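Local coordinates for protein member of s1p family of ribosomal proteins (Pyrococcus furiosus, PDB 5YH1) that binds manganese in its DHH domain and is probably a RecJ-like exonuclease acting on nucleic acids, at residues Glu32-Leu37 against Tyr195-Gly200; Pro81-Val86 against Pro90-His95; Arg150-Ala153 against Lys157-Val160; Ile260-Phe265 against Glu294-Glu299; Asp372-Arg377 against Glu425-Phe430. All blocks are in the same frame, centred on the assembly; numbering follows the deposited sequence.

Interaction 1. Residues Glu32-Leu37 against Tyr195-Gly200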
# COMPACT_ATOMS: atom_id res chain seq x y z
N GLU A 32 -21.44 37.82 9.85
CA GLU A 32 -21.65 37.78 11.29
C GLU A 32 -21.09 36.49 11.90
O GLU A 32 -20.64 36.48 13.05
CB GLU A 32 -23.14 37.93 11.62
CG GLU A 32 -23.66 39.35 11.42
CD GLU A 32 -23.05 40.32 12.42
OE1 GLU A 32 -23.40 40.23 13.63
OE2 GLU A 32 -22.22 41.16 12.01
N VAL A 33 -21.11 35.42 11.12
CA VAL A 33 -20.54 34.14 11.56
C VAL A 33 -19.03 34.28 11.80
O VAL A 33 -18.54 33.94 12.87
CB VAL A 33 -20.87 33.01 10.58
CG1 VAL A 33 -20.16 31.72 10.97
CG2 VAL A 33 -22.37 32.78 10.55
N LEU A 34 -18.31 34.83 10.83
CA LEU A 34 -16.87 35.04 11.01
C LEU A 34 -16.59 35.96 12.19
O LEU A 34 -15.68 35.67 12.99
CB LEU A 34 -16.23 35.60 9.76
CG LEU A 34 -16.06 34.59 8.62
CD1 LEU A 34 -15.61 35.29 7.36
CD2 LEU A 34 -15.08 33.48 9.00
N GLU A 35 -17.37 37.04 12.32
CA GLU A 35 -17.20 37.97 13.45
C GLU A 35 -17.34 37.24 14.77
O GLU A 35 -16.54 37.43 15.66
CB GLU A 35 -18.20 39.14 13.39
CG GLU A 35 -17.93 40.14 12.29
CD GLU A 35 -16.56 40.80 12.37
OE1 GLU A 35 -15.98 40.90 13.47
OE2 GLU A 35 -16.06 41.24 11.31
N ALA A 36 -18.35 36.39 14.88
CA ALA A 36 -18.55 35.60 16.09
C ALA A 36 -17.39 34.59 16.33
O ALA A 36 -17.07 34.27 17.47
CB ALA A 36 -19.90 34.89 16.04
N LEU A 37 -16.75 34.12 15.25
CA LEU A 37 -15.63 33.16 15.34
C LEU A 37 -14.28 33.82 15.53
O LEU A 37 -13.27 33.14 15.71
CB LEU A 37 -15.56 32.32 14.07
CG LEU A 37 -16.69 31.32 13.83
CD1 LEU A 37 -16.51 30.71 12.44
CD2 LEU A 37 -16.73 30.24 14.90
N TYR A 195 -23.11 24.79 7.69
CA TYR A 195 -22.10 24.03 6.94
C TYR A 195 -21.52 24.80 5.76
O TYR A 195 -20.40 24.53 5.33
CB TYR A 195 -22.75 22.74 6.42
CG TYR A 195 -21.90 21.91 5.49
CD1 TYR A 195 -20.97 20.99 5.98
CD2 TYR A 195 -22.01 22.03 4.10
CE1 TYR A 195 -20.19 20.22 5.13
CE2 TYR A 195 -21.23 21.27 3.24
CZ TYR A 195 -20.32 20.36 3.76
OH TYR A 195 -19.54 19.59 2.93
N GLU A 196 -22.28 25.75 5.24
CA GLU A 196 -21.92 26.40 3.98
C GLU A 196 -20.75 27.37 4.10
O GLU A 196 -20.23 27.82 3.09
CB GLU A 196 -23.14 27.10 3.37
CG GLU A 196 -23.85 28.09 4.29
CD GLU A 196 -25.09 27.49 4.95
OE1 GLU A 196 -26.18 28.08 4.77
OE2 GLU A 196 -24.98 26.44 5.64
N LEU A 197 -20.32 27.69 5.31
CA LEU A 197 -19.03 28.36 5.51
C LEU A 197 -17.96 27.27 5.63
O LEU A 197 -17.79 26.65 6.69
CB LEU A 197 -19.06 29.26 6.74
CG LEU A 197 -17.86 30.16 6.97
CD1 LEU A 197 -17.69 31.18 5.86
CD2 LEU A 197 -18.00 30.85 8.31
N THR A 198 -17.24 27.04 4.54
CA THR A 198 -16.43 25.82 4.38
C THR A 198 -15.01 25.97 4.91
O THR A 198 -14.54 27.07 5.21
CB THR A 198 -16.37 25.40 2.90
OG1 THR A 198 -15.50 26.27 2.16
CG2 THR A 198 -17.76 25.44 2.28
N ALA A 199 -14.30 24.85 4.99
CA ALA A 199 -12.97 24.83 5.61
C ALA A 199 -11.98 25.73 4.90
O ALA A 199 -11.17 26.38 5.53
CB ALA A 199 -12.43 23.40 5.67
N GLY A 200 -12.07 25.77 3.57
CA GLY A 200 -11.19 26.63 2.78
C GLY A 200 -11.43 28.11 3.00
O GLY A 200 -10.52 28.93 2.90
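Leu-197 meets Val-33, Leu-34 and Leu-37 in a buried, wholly apolar contact between a loop of the metal-binding domain and the first turns of helix 32-53. The loop leads into helix 199-210, and the single side chain of Leu-197 does all the work on its side. Its CG stands anti to the backbone N (chi1 -172°), which carries the branch out from the loop toward the helix. Val-33 replies in kind: its CG1 comes tip to tip with CD2 of Leu-197 at 3.5 Å. Leu-34 slants across the same methyl, with its CD2 4.0 Å from Leu-197 CD2. Leu-37, one turn on from Val-33, adds a looser touch, CD1 to the same CD2 at 4.4 Å. One leucine methyl therefore sits among three branches spaced along one helical face. Leu-202 packs on Leu-197 and Leu-37 alike, and Glu-235 on Leu-197 and Val-33.

The manganese site lies close behind. The side chain of Leu-197 is about 6 Å from that of the metal ligand His-163 and about 10 Å from the manganese ion. Thr-198, the N-cap of helix 199-210, is hydrogen-bonded through OG1 to the metal ligand Asp-67, whose carboxylate also takes the backbone N-H groups of Ala-199 and Gly-200; Tyr-195 O is hydrogen-bonded to His-163 ND1. The chemistry thus divides by side: polar groups of the loop grip the metal ligands, while Leu-197 joins the same loop to helix 32-53 through buried apolar packing, without a polar link between the two segments.

Interaction 2. Residues Pro81-Val86 against Pro90-His95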
# COMPACT_ATOMS: atom_id res chain seq x y z
N PRO A 81 6.61 30.75 4.63
CA PRO A 81 7.45 31.96 4.67
C PRO A 81 7.89 32.38 6.07
O PRO A 81 9.02 32.84 6.23
CB PRO A 81 6.55 33.04 4.04
CG PRO A 81 5.61 32.29 3.18
CD PRO A 81 5.38 30.97 3.85
N LEU A 82 7.02 32.25 7.06
CA LEU A 82 7.38 32.59 8.43
C LEU A 82 8.46 31.64 8.95
O LEU A 82 9.43 32.07 9.57
CB LEU A 82 6.17 32.55 9.37
CG LEU A 82 5.10 33.62 9.19
CD1 LEU A 82 4.10 33.53 10.33
CD2 LEU A 82 5.69 35.02 9.10
N ILE A 83 8.30 30.35 8.68
CA ILE A 83 9.30 29.36 9.06
C ILE A 83 10.66 29.72 8.45
O ILE A 83 11.69 29.63 9.12
CB ILE A 83 8.89 27.94 8.65
CG1 ILE A 83 7.74 27.45 9.53
CG2 ILE A 83 10.08 26.98 8.74
CD1 ILE A 83 7.12 26.15 9.07
N GLU A 84 10.64 30.13 7.18
CA GLU A 84 11.88 30.45 6.47
C GLU A 84 12.55 31.73 6.97
O GLU A 84 13.78 31.83 6.94
CB GLU A 84 11.65 30.49 4.95
CG GLU A 84 11.42 29.09 4.39
CD GLU A 84 11.36 29.03 2.87
OE1 GLU A 84 10.80 29.96 2.25
OE2 GLU A 84 11.88 28.04 2.31
N LYS A 85 11.77 32.70 7.45
CA LYS A 85 12.35 33.94 7.97
C LYS A 85 12.99 33.76 9.35
O LYS A 85 13.95 34.46 9.68
CB LYS A 85 11.35 35.10 7.95
CG LYS A 85 10.54 35.32 9.21
CD LYS A 85 9.95 36.72 9.27
CE LYS A 85 9.05 37.00 8.08
NZ LYS A 85 8.10 38.11 8.35
N VAL A 86 12.49 32.83 10.16
CA VAL A 86 13.03 32.63 11.52
C VAL A 86 14.05 31.49 11.63
O VAL A 86 14.78 31.42 12.61
CB VAL A 86 11.93 32.43 12.59
CG1 VAL A 86 10.92 33.57 12.52
CG2 VAL A 86 11.24 31.08 12.47
N PRO A 90 18.19 26.21 5.76
CA PRO A 90 17.27 26.16 4.61
C PRO A 90 16.46 24.86 4.49
O PRO A 90 15.51 24.80 3.70
CB PRO A 90 18.21 26.31 3.40
CG PRO A 90 19.54 25.86 3.90
CD PRO A 90 19.60 26.30 5.33
N GLU A 91 16.82 23.84 5.26
CA GLU A 91 16.03 22.61 5.34
C GLU A 91 14.84 22.73 6.31
O GLU A 91 13.98 21.85 6.35
CB GLU A 91 16.93 21.43 5.76
CG GLU A 91 17.93 20.99 4.69
CD GLU A 91 17.37 19.91 3.77
OE1 GLU A 91 17.23 18.76 4.23
OE2 GLU A 91 17.09 20.20 2.59
N ALA A 92 14.77 23.82 7.07
CA ALA A 92 13.72 24.02 8.07
C ALA A 92 12.29 23.94 7.52
O ALA A 92 11.43 23.31 8.12
CB ALA A 92 13.92 25.34 8.78
N ARG A 93 12.05 24.60 6.39
CA ARG A 93 10.78 24.48 5.67
C ARG A 93 10.33 23.03 5.55
O ARG A 93 9.18 22.70 5.85
CB ARG A 93 10.90 25.06 4.26
CG ARG A 93 9.97 24.37 3.26
CD ARG A 93 10.06 24.94 1.87
NE ARG A 93 8.91 24.52 1.08
CZ ARG A 93 8.57 25.08 -0.08
NH1 ARG A 93 9.30 26.07 -0.58
NH2 ARG A 93 7.50 24.64 -0.73
N TRP A 94 11.24 22.19 5.08
CA TRP A 94 10.91 20.81 4.74
C TRP A 94 10.76 19.96 5.98
O TRP A 94 9.98 19.02 6.00
CB TRP A 94 11.98 20.23 3.81
CG TRP A 94 12.04 21.00 2.54
CD1 TRP A 94 12.87 22.04 2.25
CD2 TRP A 94 11.17 20.85 1.42
NE1 TRP A 94 12.59 22.54 1.00
CE2 TRP A 94 11.55 21.82 0.47
CE3 TRP A 94 10.12 19.98 1.12
CZ2 TRP A 94 10.91 21.95 -0.76
CZ3 TRP A 94 9.48 20.10 -0.11
CH2 TRP A 94 9.88 21.08 -1.03
N HIS A 95 11.50 20.31 7.01
CA HIS A 95 11.53 19.50 8.21
C HIS A 95 10.47 19.89 9.24
O HIS A 95 9.91 19.02 9.90
CB HIS A 95 12.91 19.57 8.84
CG HIS A 95 13.05 18.69 10.04
ND1 HIS A 95 12.87 17.32 9.97
CD2 HIS A 95 13.31 18.97 11.33
CE1 HIS A 95 13.02 16.80 11.17
NE2 HIS A 95 13.29 17.78 12.02
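Glu-84 and Arg-93 lie side by side and point the same way, one from helix 66-86 and the other from the short helix 92-96, so that they run alongside each other without meeting head to head. The carboxylate and guanidinium planes stand 79° apart. Glu-84 OE2 rests on the aliphatic part of its neighbour, 3.6 Å from Arg-93 CD and 3.7 Å from Arg-93 CB, and lies at the edge of the guanidinium, near its plane. OE2 is still 4.3 Å from Arg-93 NH1, too far for a salt bridge. The extended arginine chain takes its charged end past the carboxylate, and the indole of the next residue, Trp-94, lies over one guanidinium face with CZ2 3.7 Å above it, offset toward the rim.

Next to this pair along the helix, Ile-83 faces Ala-92 and Arg-93. Its CG2 is anti to the backbone N and reaches the main chain there, 3.9 Å from Arg-93 N, with Ala-92 CB 4.2 Å from the same methyl. Ile-52 of helix 32-53 also packs on Ile-83.

The two helices belong to the crossover from strand 58-63 to the parallel, adjacent strand 97-102, and this contact closes the tight turn in it. Glu-91 forms a salt bridge with Arg-125 of the second subunit, which also packs on Trp-94. The contact is thus a small apolar pairing on the more buried side, while the opposite charges of Glu-84 and Arg-93 probably add only a diffuse attraction at its more exposed margin.

Interaction 3. Residues Arg150-Ala153 against Lys157-Val160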
# COMPACT_ATOMS: atom_id res chain seq x y z
N ARG A 150 -5.18 9.54 21.94
CA ARG A 150 -3.82 9.09 21.71
C ARG A 150 -2.83 10.24 21.68
O ARG A 150 -1.78 10.16 22.31
CB ARG A 150 -3.74 8.24 20.45
CG ARG A 150 -4.38 6.87 20.65
CD ARG A 150 -4.72 6.25 19.32
NE ARG A 150 -5.31 4.91 19.45
CZ ARG A 150 -6.57 4.66 19.79
NH1 ARG A 150 -7.41 5.65 20.09
NH2 ARG A 150 -6.98 3.40 19.84
N LEU A 151 -3.17 11.32 20.97
CA LEU A 151 -2.29 12.50 20.96
C LEU A 151 -2.10 13.11 22.36
O LEU A 151 -1.02 13.60 22.69
CB LEU A 151 -2.80 13.56 19.97
CG LEU A 151 -2.67 13.19 18.50
CD1 LEU A 151 -3.44 14.16 17.62
CD2 LEU A 151 -1.21 13.14 18.06
N LYS A 152 -3.15 13.10 23.18
CA LYS A 152 -3.05 13.69 24.51
C LYS A 152 -2.17 12.87 25.47
O LYS A 152 -1.58 13.42 26.39
CB LYS A 152 -4.44 13.94 25.10
CG LYS A 152 -5.16 15.13 24.44
CD LYS A 152 -4.31 16.39 24.38
CE LYS A 152 -5.14 17.62 24.04
NZ LYS A 152 -4.31 18.85 23.89
N ALA A 153 -2.02 11.57 25.21
CA ALA A 153 -1.03 10.78 25.94
C ALA A 153 0.39 11.31 25.72
O ALA A 153 1.29 11.03 26.51
CB ALA A 153 -1.12 9.32 25.55
N LYS A 157 -0.61 19.54 21.48
CA LYS A 157 -1.65 20.55 21.30
C LYS A 157 -2.26 20.46 19.92
O LYS A 157 -1.58 20.10 18.96
CB LYS A 157 -1.10 21.94 21.59
CG LYS A 157 -0.71 22.09 23.05
CD LYS A 157 -0.24 23.49 23.36
CE LYS A 157 -0.01 23.65 24.86
NZ LYS A 157 0.54 25.00 25.15
N ILE A 158 -3.55 20.75 19.84
CA ILE A 158 -4.35 20.42 18.68
C ILE A 158 -5.23 21.61 18.30
O ILE A 158 -5.98 22.13 19.14
CB ILE A 158 -5.25 19.19 18.97
CG1 ILE A 158 -4.41 17.97 19.39
CG2 ILE A 158 -6.08 18.83 17.74
CD1 ILE A 158 -5.23 16.84 19.99
N VAL A 159 -5.12 22.03 17.05
CA VAL A 159 -6.01 23.03 16.45
C VAL A 159 -6.92 22.35 15.43
O VAL A 159 -6.45 21.59 14.58
CB VAL A 159 -5.19 24.14 15.74
CG1 VAL A 159 -6.09 25.10 14.97
CG2 VAL A 159 -4.33 24.88 16.76
N VAL A 160 -8.22 22.60 15.53
CA VAL A 160 -9.19 22.11 14.56
C VAL A 160 -9.88 23.26 13.83
O VAL A 160 -10.41 24.18 14.47
CB VAL A 160 -10.27 21.25 15.21
CG1 VAL A 160 -11.22 20.71 14.14
CG2 VAL A 160 -9.66 20.11 16.02
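Lys-152, in helix 145-152, and Lys-157, just before strand 158-161, bring the two backbones closest, their CA atoms 7.7 Å apart, where the chain turns from helix to strand. Ile-158 is the centre of the contact on the strand side. Its CD1 reaches toward the helix and is met by Leu-151 at an oblique angle, with Leu-151 CD1 at 4.0 Å and Leu-151 CB at 4.1 Å from it. The same CD1 touches Lys-152 CE at 4.1 Å, so the methyl sits against one leucine and the CE methylene of Lys-152, next to its ammonium.

Lys-152 gets there by bending at chi2 (-51°) and then running straight, which brings NZ to 4.1 Å from Lys-157 CA. The ammonium group forms a salt bridge with Asp-182 OD2 and is hydrogen-bonded to Val-156 O in the intervening turn. Asp-182 OD2 also takes the backbone N-H of Ile-158, so one carboxylate oxygen serves both helix and strand.

Strand 132-136, helix 145-152 and strand 158-161 form a beta-alpha-beta unit of the parallel sheet, and the contact packs the helix on its second strand. Ala-153 O is hydrogen-bonded to Arg-288 of the third subunit. Apolar packing round Ile-158 CD1 thus lines the inner side of the turn, and the shared Asp-182 probably balances the lysine charge beside it.

Interaction 4. Residues Ile260-Phe265 against Glu294-Glu299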
# COMPACT_ATOMS: atom_id res chain seq x y z
N ILE A 260 -8.86 18.95 -9.37
CA ILE A 260 -8.27 18.60 -8.07
C ILE A 260 -8.76 17.24 -7.57
O ILE A 260 -7.95 16.39 -7.18
CB ILE A 260 -8.53 19.67 -7.00
CG1 ILE A 260 -7.74 20.94 -7.33
CG2 ILE A 260 -8.13 19.16 -5.62
CD1 ILE A 260 -8.20 22.17 -6.58
N ASP A 261 -10.07 17.03 -7.61
CA ASP A 261 -10.67 15.79 -7.12
C ASP A 261 -10.24 14.58 -7.96
O ASP A 261 -10.13 13.47 -7.44
CB ASP A 261 -12.20 15.88 -7.08
CG ASP A 261 -12.72 16.89 -6.04
OD1 ASP A 261 -12.02 17.20 -5.05
OD2 ASP A 261 -13.85 17.38 -6.21
N HIS A 262 -10.00 14.80 -9.25
CA HIS A 262 -9.53 13.75 -10.15
C HIS A 262 -8.07 13.41 -9.86
O HIS A 262 -7.75 12.28 -9.53
CB HIS A 262 -9.71 14.18 -11.61
CG HIS A 262 -9.19 13.20 -12.61
ND1 HIS A 262 -7.88 13.22 -13.05
CD2 HIS A 262 -9.80 12.20 -13.28
CE1 HIS A 262 -7.71 12.26 -13.94
NE2 HIS A 262 -8.86 11.62 -14.10
N GLU A 263 -7.19 14.41 -9.93
CA GLU A 263 -5.78 14.18 -9.64
C GLU A 263 -5.56 13.59 -8.23
O GLU A 263 -4.74 12.68 -8.07
CB GLU A 263 -4.95 15.46 -9.83
CG GLU A 263 -4.98 16.04 -11.24
CD GLU A 263 -4.57 15.04 -12.32
OE1 GLU A 263 -5.47 14.40 -12.91
OE2 GLU A 263 -3.36 14.91 -12.59
N ALA A 264 -6.27 14.09 -7.23
CA ALA A 264 -6.08 13.61 -5.85
C ALA A 264 -6.51 12.15 -5.68
O ALA A 264 -5.98 11.45 -4.82
CB ALA A 264 -6.82 14.49 -4.85
N PHE A 265 -7.47 11.71 -6.47
CA PHE A 265 -7.85 10.30 -6.51
C PHE A 265 -6.64 9.43 -6.89
O PHE A 265 -6.43 8.37 -6.31
CB PHE A 265 -9.00 10.09 -7.51
CG PHE A 265 -9.39 8.64 -7.69
CD1 PHE A 265 -10.35 8.06 -6.87
CD2 PHE A 265 -8.80 7.86 -8.68
CE1 PHE A 265 -10.71 6.73 -7.03
CE2 PHE A 265 -9.15 6.53 -8.84
CZ PHE A 265 -10.11 5.96 -8.02
N GLU A 294 -6.19 22.92 -18.58
CA GLU A 294 -6.68 22.69 -19.95
C GLU A 294 -6.28 21.33 -20.49
O GLU A 294 -6.96 20.78 -21.35
CB GLU A 294 -6.19 23.79 -20.91
CG GLU A 294 -6.73 25.18 -20.57
CD GLU A 294 -6.10 26.30 -21.42
OE1 GLU A 294 -5.29 26.00 -22.33
OE2 GLU A 294 -6.42 27.48 -21.16
N GLY A 295 -5.17 20.79 -20.00
CA GLY A 295 -4.78 19.43 -20.35
C GLY A 295 -5.64 18.37 -19.67
O GLY A 295 -6.03 17.38 -20.29
N ILE A 296 -5.96 18.59 -18.39
CA ILE A 296 -6.58 17.55 -17.57
C ILE A 296 -8.10 17.59 -17.65
O ILE A 296 -8.75 16.55 -17.74
CB ILE A 296 -6.10 17.64 -16.09
CG1 ILE A 296 -4.59 17.39 -16.02
CG2 ILE A 296 -6.85 16.66 -15.21
CD1 ILE A 296 -3.94 17.82 -14.72
N TYR A 297 -8.70 18.79 -17.62
CA TYR A 297 -10.16 18.87 -17.51
C TYR A 297 -10.94 18.12 -18.61
O TYR A 297 -11.89 17.42 -18.29
CB TYR A 297 -10.66 20.32 -17.39
CG TYR A 297 -12.16 20.32 -17.30
CD1 TYR A 297 -12.81 19.99 -16.11
CD2 TYR A 297 -12.94 20.55 -18.43
CE1 TYR A 297 -14.19 19.92 -16.05
CE2 TYR A 297 -14.32 20.49 -18.37
CZ TYR A 297 -14.94 20.19 -17.18
OH TYR A 297 -16.31 20.13 -17.14
N PRO A 298 -10.54 18.24 -19.90
CA PRO A 298 -11.25 17.48 -20.95
C PRO A 298 -11.25 15.97 -20.71
O PRO A 298 -12.24 15.29 -20.93
CB PRO A 298 -10.45 17.82 -22.23
CG PRO A 298 -9.82 19.15 -21.94
CD PRO A 298 -9.49 19.11 -20.46
N GLU A 299 -10.13 15.47 -20.24
CA GLU A 299 -9.98 14.06 -19.88
C GLU A 299 -10.94 13.70 -18.75
O GLU A 299 -11.62 12.68 -18.81
CB GLU A 299 -8.50 13.86 -19.50
CG GLU A 299 -8.09 12.61 -18.75
CD GLU A 299 -6.61 12.66 -18.41
OE1 GLU A 299 -5.82 13.31 -19.16
OE2 GLU A 299 -6.23 12.08 -17.37
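His-262 has CG anti to the backbone N (chi1 176°), and Glu-263 folds at chi2 (-55°), which together turn ring and carboxylate to the side where Ile-296 and Glu-299 stand. The same torsions join the two residues: His-262 ND1 donates to Glu-263 OE1 at 2.7 Å, with the oxygen in the ring plane and met nearly in line with its C-O bond. This somewhat bent bond, with that of NE2 to Lys-303 NZ, holds the rotation of the ring. Ile-296 comes at the carboxylate from the opposite direction, its CG2 3.5 Å from Glu-263 OE1 and its CD1 3.7 Å from Glu-263 OE2.

Helices 250-267 and 286-311 cross here at 87°, the short segments approaching to 10.5 Å between axes. The contact thus joins helix 250-267 to the long helix that leads into strand 316-319 of the mixed sheet. Glu-299, with its chain extended, brings OE2 to 3.7 Å from His-262 CE1, the carboxylate roughly perpendicular to the ring. Arg-150 of the second subunit forms salt bridges with both Glu-263 OE2 and Glu-299 OE2, one guanidinium probably offsetting the charge of both carboxylates.

Interaction 5. Residues Asp372-Arg377 against Glu425-Phe430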
# COMPACT_ATOMS: atom_id res chain seq x y z
N ASP A 372 -22.13 -4.03 0.73
CA ASP A 372 -22.20 -3.74 2.16
C ASP A 372 -22.18 -2.24 2.50
O ASP A 372 -21.83 -1.84 3.61
CB ASP A 372 -21.02 -4.44 2.88
CG ASP A 372 -19.68 -3.99 2.35
OD1 ASP A 372 -19.62 -3.20 1.39
OD2 ASP A 372 -18.66 -4.45 2.90
N PHE A 373 -22.57 -1.40 1.54
CA PHE A 373 -22.66 0.04 1.77
C PHE A 373 -23.69 0.64 0.83
O PHE A 373 -24.12 0.01 -0.13
CB PHE A 373 -21.29 0.72 1.55
CG PHE A 373 -20.83 0.70 0.11
CD1 PHE A 373 -21.16 1.74 -0.76
CD2 PHE A 373 -20.10 -0.38 -0.38
CE1 PHE A 373 -20.75 1.71 -2.09
CE2 PHE A 373 -19.69 -0.41 -1.71
CZ PHE A 373 -20.02 0.64 -2.56
N ALA A 374 -24.08 1.86 1.13
CA ALA A 374 -24.93 2.64 0.24
C ALA A 374 -24.56 4.10 0.41
O ALA A 374 -24.29 4.53 1.53
CB ALA A 374 -26.40 2.42 0.54
N VAL A 375 -24.51 4.83 -0.70
CA VAL A 375 -24.34 6.27 -0.67
C VAL A 375 -25.68 6.90 -0.99
O VAL A 375 -26.37 6.46 -1.89
CB VAL A 375 -23.27 6.74 -1.67
CG1 VAL A 375 -23.15 8.26 -1.65
CG2 VAL A 375 -21.93 6.11 -1.33
N VAL A 376 -26.06 7.91 -0.21
CA VAL A 376 -27.37 8.54 -0.30
C VAL A 376 -27.21 10.02 -0.61
O VAL A 376 -26.42 10.70 0.04
CB VAL A 376 -28.15 8.41 1.02
CG1 VAL A 376 -29.53 9.07 0.90
CG2 VAL A 376 -28.30 6.94 1.41
N ARG A 377 -27.94 10.50 -1.61
CA ARG A 377 -27.96 11.93 -1.93
C ARG A 377 -29.38 12.41 -2.10
O ARG A 377 -30.18 11.79 -2.79
CB ARG A 377 -27.14 12.19 -3.19
CG ARG A 377 -25.66 12.15 -2.90
CD ARG A 377 -24.83 12.02 -4.15
NE ARG A 377 -23.61 12.82 -4.04
CZ ARG A 377 -22.42 12.38 -3.66
NH1 ARG A 377 -22.22 11.12 -3.32
NH2 ARG A 377 -21.39 13.22 -3.62
N GLU A 425 -32.81 -6.63 3.25
CA GLU A 425 -33.65 -6.17 4.35
C GLU A 425 -33.39 -4.71 4.71
O GLU A 425 -34.32 -3.95 4.96
CB GLU A 425 -33.46 -7.05 5.60
CG GLU A 425 -34.02 -8.47 5.49
CD GLU A 425 -33.02 -9.47 4.91
OE1 GLU A 425 -33.20 -10.67 5.19
OE2 GLU A 425 -32.07 -9.09 4.20
N VAL A 426 -32.12 -4.32 4.75
CA VAL A 426 -31.76 -2.94 5.08
C VAL A 426 -32.28 -1.95 4.01
O VAL A 426 -32.85 -0.91 4.35
CB VAL A 426 -30.24 -2.79 5.26
CG1 VAL A 426 -29.85 -1.33 5.40
CG2 VAL A 426 -29.78 -3.56 6.49
N LEU A 427 -32.09 -2.28 2.74
CA LEU A 427 -32.47 -1.36 1.66
C LEU A 427 -33.97 -1.31 1.44
O LEU A 427 -34.50 -0.26 1.12
CB LEU A 427 -31.75 -1.71 0.36
CG LEU A 427 -30.23 -1.57 0.43
CD1 LEU A 427 -29.64 -1.80 -0.95
CD2 LEU A 427 -29.81 -0.21 0.98
N GLU A 428 -34.64 -2.44 1.61
CA GLU A 428 -36.09 -2.44 1.59
C GLU A 428 -36.67 -1.65 2.77
O GLU A 428 -37.66 -0.94 2.61
CB GLU A 428 -36.65 -3.86 1.57
CG GLU A 428 -36.48 -4.52 0.21
CD GLU A 428 -37.06 -5.92 0.14
OE1 GLU A 428 -37.48 -6.45 1.19
OE2 GLU A 428 -37.08 -6.48 -0.98
N ALA A 429 -36.04 -1.73 3.94
CA ALA A 429 -36.48 -0.94 5.08
C ALA A 429 -36.17 0.54 4.85
O ALA A 429 -36.93 1.41 5.28
CB ALA A 429 -35.82 -1.41 6.37
N PHE A 430 -35.05 0.83 4.21
CA PHE A 430 -34.74 2.20 3.84
C PHE A 430 -35.81 2.75 2.90
O PHE A 430 -36.28 3.87 3.07
CB PHE A 430 -33.37 2.31 3.18
CG PHE A 430 -33.00 3.71 2.79
CD1 PHE A 430 -32.38 4.55 3.69
CD2 PHE A 430 -33.29 4.19 1.52
CE1 PHE A 430 -32.05 5.85 3.34
CE2 PHE A 430 -32.95 5.48 1.16
CZ PHE A 430 -32.34 6.32 2.07
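Phe-430 and Val-376, followed by Leu-427, supply most of the buried surface where helix 423-435 packs on strand 373-378. Phe-430 and Val-376 approach from opposite directions. The ring arrives with CZ foremost, and both valine methyls receive it: Val-376 CG1 and Val-376 CG2 are each 4.1 Å from Phe-430 CZ. With chi1 at -180°, CG of Phe-430 lies opposite the backbone N, which sends the ring from the helix to the strand. Leu-427, one turn earlier, makes a lighter touch, its CD2 4.3 Å from Ala-374 CB.

Ala-374 and Val-376 are two apart on the strand and so lie on one sheet face, matching the three-residue spacing of Leu-427 and Phe-430 on the helix. The small alanine sits opposite the leucine branch and the valine opposite the ring. All these pairs are apolar, so the two segments meet through apolar packing.

In the mixed sheet, strand 373-378 pairs on one side with strand 364-369, whose Leu-367 packs on Ala-374 and Val-376, and on the other with strand 413-417. Helix 389-399 lies beside helix 423-435 and places Ile-392 and Leu-396 against Phe-430, while helix 343-358 meets Val-375 and Arg-377, which alternate with the contact residues.

From the N terminus, helix 32-53 opens interaction 1, which closes a long loop at 195-200 and ties that helix to the loop beside the manganese site. Interactions 2 and 3 nest inside it in series, each closing a short turn: interaction 2 between helices 66-86 and 92-96, interaction 3 between helix 145-152 and strand 158-161, the first leading into strand 97-102 and the second ending in strand 158-161, both of the parallel sheet. After interaction 1 closes, interaction 4 joins helices 250-267 and 286-311, and interaction 5 then packs the C-terminal helix on the mixed sheet. None cross. Interactions 2 and 5 lie on opposite sides of the chain's centre, while Arg-150 of interaction 3 reaches interaction 4 of another subunit.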